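Long-range contact in putative cell surface hydrolase (Lactobacillus plantarum, PDB 3LP5), which is a putative cell-surface hydrolase of the alpha/beta-hydrolase superfamily whose substrate is not known: residues Ser136-Ala147 against Pro184-Phe195. Sequence-based numbering, arbitrary orientation.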
loop_
_atom_site.group_PDB
_atom_site.type_symbol
_atom_site.label_atom_id
_atom_site.label_comp_id
_atom_site.label_asym_id
_atom_site.label_seq_id
_atom_site.Cartn_x
_atom_site.Cartn_y
_atom_site.Cartn_z
ATOM N N SER A 136 7.118 3.136 3.037
ATOM C CA SER A 136 6.148 3.904 3.826
ATOM C C SER A 136 6.859 4.407 5.071
ATOM O O SER A 136 7.483 3.621 5.791
ATOM C CB SER A 136 4.942 3.042 4.187
ATOM O OG SER A 136 4.211 2.659 3.005
ATOM N N PRO A 137 6.801 5.731 5.321
ATOM C CA PRO A 137 7.531 6.293 6.416
ATOM C C PRO A 137 6.856 6.141 7.799
ATOM O O PRO A 137 6.287 7.107 8.347
ATOM C CB PRO A 137 7.686 7.756 5.989
ATOM C CG PRO A 137 6.429 8.058 5.225
ATOM C CD PRO A 137 6.091 6.771 4.523
ATOM N N TYR A 138 6.985 4.952 8.401
ATOM C CA TYR A 138 6.300 4.671 9.678
ATOM C C TYR A 138 6.687 5.585 10.837
ATOM O O TYR A 138 5.907 5.709 11.763
ATOM C CB TYR A 138 6.486 3.200 10.059
ATOM C CG TYR A 138 5.750 2.271 9.077
ATOM C CD1 TYR A 138 4.380 2.067 9.199
ATOM C CD2 TYR A 138 6.432 1.635 8.037
ATOM C CE1 TYR A 138 3.684 1.245 8.294
ATOM C CE2 TYR A 138 5.745 0.734 7.134
ATOM C CZ TYR A 138 4.373 0.617 7.252
ATOM O OH TYR A 138 3.687 -0.225 6.364
ATOM N N ASN A 139 7.896 6.174 10.784
ATOM C CA ASN A 139 8.324 7.147 11.718
ATOM C C ASN A 139 8.531 8.520 11.057
ATOM O O ASN A 139 9.375 9.294 11.485
ATOM C CB ASN A 139 9.613 6.711 12.443
ATOM C CG ASN A 139 9.759 7.399 13.776
ATOM O OD1 ASN A 139 8.754 7.659 14.455
ATOM N ND2 ASN A 139 10.989 7.659 14.189
ATOM N N MET A 140 7.757 8.793 10.021
ATOM C CA MET A 140 7.747 10.116 9.369
ATOM C C MET A 140 9.143 10.446 8.843
ATOM O O MET A 140 9.779 9.574 8.215
ATOM C CB MET A 140 7.157 11.195 10.305
ATOM C CG MET A 140 5.645 11.076 10.526
ATOM S SD MET A 140 4.350 11.426 9.189
ATOM C CE MET A 140 4.427 10.029 8.182
ATOM N N GLU A 141 9.627 11.662 9.091
ATOM C CA GLU A 141 10.859 12.133 8.466
ATOM C C GLU A 141 12.071 11.899 9.421
ATOM O O GLU A 141 13.209 12.180 9.056
ATOM C CB GLU A 141 10.745 13.634 8.137
ATOM C CG GLU A 141 11.009 14.486 9.415
ATOM C CD GLU A 141 10.891 16.020 9.225
ATOM O OE1 GLU A 141 11.796 16.764 9.747
ATOM O OE2 GLU A 141 9.894 16.480 8.566
ATOM N N SER A 142 11.829 11.402 10.647
ATOM C CA SER A 142 12.921 11.085 11.559
ATOM C C SER A 142 13.981 10.112 11.009
ATOM O O SER A 142 13.645 9.084 10.412
ATOM C CB SER A 142 12.384 10.545 12.901
ATOM O OG SER A 142 13.483 10.141 13.752
ATOM N N THR A 143 15.251 10.405 11.290
ATOM C CA THR A 143 16.347 9.469 11.020
ATOM C C THR A 143 16.728 8.692 12.283
ATOM O O THR A 143 17.721 7.968 12.296
ATOM C CB THR A 143 17.586 10.168 10.451
ATOM O OG1 THR A 143 17.988 11.192 11.360
ATOM C CG2 THR A 143 17.265 10.843 9.100
ATOM N N SER A 144 15.922 8.799 13.336
ATOM C CA SER A 144 16.268 8.218 14.644
ATOM C C SER A 144 16.054 6.692 14.661
ATOM O O SER A 144 15.260 6.184 13.883
ATOM C CB SER A 144 15.378 8.853 15.716
ATOM O OG SER A 144 15.736 8.380 16.991
ATOM N N THR A 145 16.722 5.960 15.557
ATOM C CA THR A 145 16.349 4.546 15.762
ATOM C C THR A 145 15.645 4.387 17.123
ATOM O O THR A 145 15.258 3.280 17.507
ATOM C CB THR A 145 17.546 3.612 15.702
ATOM O OG1 THR A 145 18.460 3.955 16.775
ATOM C CG2 THR A 145 18.263 3.780 14.352
ATOM N N THR A 146 15.487 5.468 17.874
ATOM C CA THR A 146 14.873 5.321 19.189
ATOM C C THR A 146 13.720 6.322 19.391
ATOM O O THR A 146 12.897 6.081 20.227
ATOM C CB THR A 146 15.858 5.552 20.379
ATOM O OG1 THR A 146 16.375 6.869 20.267
ATOM C CG2 THR A 146 17.007 4.551 20.469
ATOM N N ALA A 147 13.712 7.466 18.721
ATOM C CA ALA A 147 12.665 8.469 18.986
ATOM C C ALA A 147 11.353 8.118 18.272
ATOM O O ALA A 147 11.352 7.571 17.193
ATOM C CB ALA A 147 13.148 9.932 18.646
ATOM N N PRO A 184 13.795 8.264 5.104
ATOM C CA PRO A 184 14.964 7.500 5.541
ATOM C C PRO A 184 14.631 6.063 5.825
ATOM O O PRO A 184 13.518 5.734 6.312
ATOM C CB PRO A 184 15.412 8.198 6.816
ATOM C CG PRO A 184 14.422 9.140 7.148
ATOM C CD PRO A 184 13.409 9.299 6.071
ATOM N N TYR A 185 15.597 5.217 5.529
ATOM C CA TYR A 185 15.502 3.813 5.830
ATOM C C TYR A 185 15.116 3.576 7.301
ATOM O O TYR A 185 14.277 2.740 7.568
ATOM C CB TYR A 185 16.805 3.084 5.474
ATOM C CG TYR A 185 16.751 1.705 6.031
ATOM C CD1 TYR A 185 15.918 0.745 5.444
ATOM C CD2 TYR A 185 17.411 1.390 7.229
ATOM C CE1 TYR A 185 15.821 -0.552 5.963
ATOM C CE2 TYR A 185 17.289 0.099 7.794
ATOM C CZ TYR A 185 16.498 -0.863 7.141
ATOM O OH TYR A 185 16.353 -2.121 7.649
ATOM N N ASN A 186 15.685 4.341 8.242
ATOM C CA ASN A 186 15.369 4.176 9.688
ATOM C C ASN A 186 13.903 4.379 10.007
ATOM O O ASN A 186 13.362 3.703 10.879
ATOM C CB ASN A 186 16.231 5.082 10.588
ATOM C CG ASN A 186 17.698 4.633 10.638
ATOM O OD1 ASN A 186 18.030 3.539 10.218
ATOM N ND2 ASN A 186 18.560 5.470 11.146
ATOM N N SER A 187 13.234 5.266 9.283
ATOM C CA SER A 187 11.784 5.471 9.455
ATOM C C SER A 187 10.938 4.309 8.838
ATOM O O SER A 187 10.079 3.768 9.479
ATOM C CB SER A 187 11.402 6.839 8.832
ATOM O OG SER A 187 9.987 7.004 8.781
ATOM N N VAL A 188 11.216 3.906 7.602
ATOM C CA VAL A 188 10.512 2.759 6.971
ATOM C C VAL A 188 10.650 1.523 7.848
ATOM O O VAL A 188 9.717 0.763 7.975
ATOM C CB VAL A 188 11.079 2.475 5.584
ATOM C CG1 VAL A 188 10.316 1.297 4.883
ATOM C CG2 VAL A 188 10.945 3.728 4.742
ATOM N N ASN A 189 11.816 1.358 8.471
ATOM C CA ASN A 189 12.095 0.191 9.284
ATOM C C ASN A 189 11.227 0.088 10.563
ATOM O O ASN A 189 11.099 -0.988 11.104
ATOM C CB ASN A 189 13.577 0.182 9.668
ATOM C CG ASN A 189 14.029 -1.176 10.173
ATOM O OD1 ASN A 189 13.751 -2.218 9.561
ATOM N ND2 ASN A 189 14.698 -1.182 11.307
ATOM N N TYR A 190 10.613 1.183 11.011
ATOM C CA TYR A 190 9.707 1.120 12.179
ATOM C C TYR A 190 8.435 0.279 11.887
ATOM O O TYR A 190 7.711 -0.147 12.789
ATOM C CB TYR A 190 9.316 2.535 12.644
ATOM C CG TYR A 190 10.310 3.213 13.560
ATOM C CD1 TYR A 190 11.616 3.434 13.154
ATOM C CD2 TYR A 190 9.888 3.767 14.803
ATOM C CE1 TYR A 190 12.529 4.111 14.020
ATOM C CE2 TYR A 190 10.765 4.444 15.637
ATOM C CZ TYR A 190 12.082 4.614 15.243
ATOM O OH TYR A 190 12.944 5.333 16.067
ATOM N N GLY A 191 8.206 0.016 10.610
ATOM C CA GLY A 191 7.135 -0.922 10.143
ATOM C C GLY A 191 7.140 -2.237 10.935
ATOM O O GLY A 191 6.056 -2.723 11.342
ATOM N N LYS A 192 8.321 -2.807 11.183
ATOM C CA LYS A 192 8.393 -4.108 11.843
ATOM C C LYS A 192 7.849 -4.075 13.278
ATOM O O LYS A 192 7.313 -5.078 13.764
ATOM C CB LYS A 192 9.807 -4.633 11.828
ATOM C CG LYS A 192 10.661 -3.912 12.843
ATOM C CD LYS A 192 12.223 -4.084 12.702
ATOM C CE LYS A 192 12.642 -5.402 12.147
ATOM N NZ LYS A 192 14.099 -5.698 12.547
ATOM N N TYR A 193 7.937 -2.930 13.972
ATOM C CA TYR A 193 7.354 -2.821 15.327
ATOM C C TYR A 193 5.833 -2.842 15.349
ATOM O O TYR A 193 5.228 -3.270 16.338
ATOM C CB TYR A 193 7.850 -1.542 16.075
ATOM C CG TYR A 193 9.341 -1.384 16.038
ATOM C CD1 TYR A 193 10.173 -2.400 16.499
ATOM C CD2 TYR A 193 9.918 -0.239 15.492
ATOM C CE1 TYR A 193 11.545 -2.280 16.434
ATOM C CE2 TYR A 193 11.292 -0.096 15.449
ATOM C CZ TYR A 193 12.097 -1.129 15.913
ATOM O OH TYR A 193 13.471 -1.018 15.853
ATOM N N ILE A 194 5.231 -2.378 14.283
ATOM C CA ILE A 194 3.791 -2.411 14.109
ATOM C C ILE A 194 3.347 -3.838 13.757
ATOM O O ILE A 194 2.442 -4.398 14.368
ATOM C CB ILE A 194 3.374 -1.416 13.045
ATOM C CG1 ILE A 194 3.546 0.009 13.600
ATOM C CG2 ILE A 194 1.840 -1.531 12.744
ATOM C CD1 ILE A 194 3.916 1.034 12.527
ATOM N N PHE A 195 4.027 -4.467 12.825
ATOM C CA PHE A 195 3.496 -5.687 12.206
ATOM C C PHE A 195 3.942 -7.002 12.846
ATOM O O PHE A 195 3.120 -7.899 12.916
ATOM C CB PHE A 195 3.785 -5.691 10.712
ATOM C CG PHE A 195 3.019 -4.624 9.972
ATOM C CD1 PHE A 195 1.634 -4.676 9.896
ATOM C CD2 PHE A 195 3.672 -3.570 9.371
ATOM C CE1 PHE A 195 0.912 -3.686 9.205
ATOM C CE2 PHE A 195 2.954 -2.585 8.677
ATOM C CZ PHE A 195 1.569 -2.665 8.600
HETATM O O HOH W 1 14.713 1.434 15.348
#
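G191 CA sits over one face of the Y138 ring, offset toward its rim, 3.7 Å from the centroid, a CH-pi contact. Y138 CD1 meets I194 CD1 at 3.5 Å, and Y138 OH comes 3.4 Å from F195 CE2, at the rim of that ring, the two rings set obliquely. Replacing Y138 with an alanine would probably open a gap between G191, I194 and F195 and leave T133, which hydrogen-bonds the phenol oxygen, without that partner.

Beside this apolar patch the hydroxyl of S187 stitches the turn at 137-140 to helix 185-188. With OG anti to the S187 backbone N (chi1 171°), the hydroxyl donates to M140 O at 2.6 Å and receives a weak bond from N139 N. The amide of N139 stacks on the Y190 ring, the planes 11° apart, with CB over the same face; ND2 also bonds A147 O at 3.0 Å, while OD1 is held by T149.

Toward solvent the packing thins. N186 ND2 donates almost straight (174°) to T143 O at 2.9 Å, approaching from above the carbonyl plane, and the methyl CG2 of T143 rests on P184 CG. Farther out, a water bridges T145 O and the Y193 hydroxyl.

The contact fastens the loop after strand 127-134 onto the two short helices preceding strand 201-206, in an alpha/beta-hydrolase fold. The loop starts beside the GxSxG motif, probably the nucleophile elbow, S136 OG hydrogen-bonding S106 O. Helix 107-118 touches Y138 and F195, and helix 150-157 borders N139 and I194, its F152 meeting the Y190 ring edge-to-face.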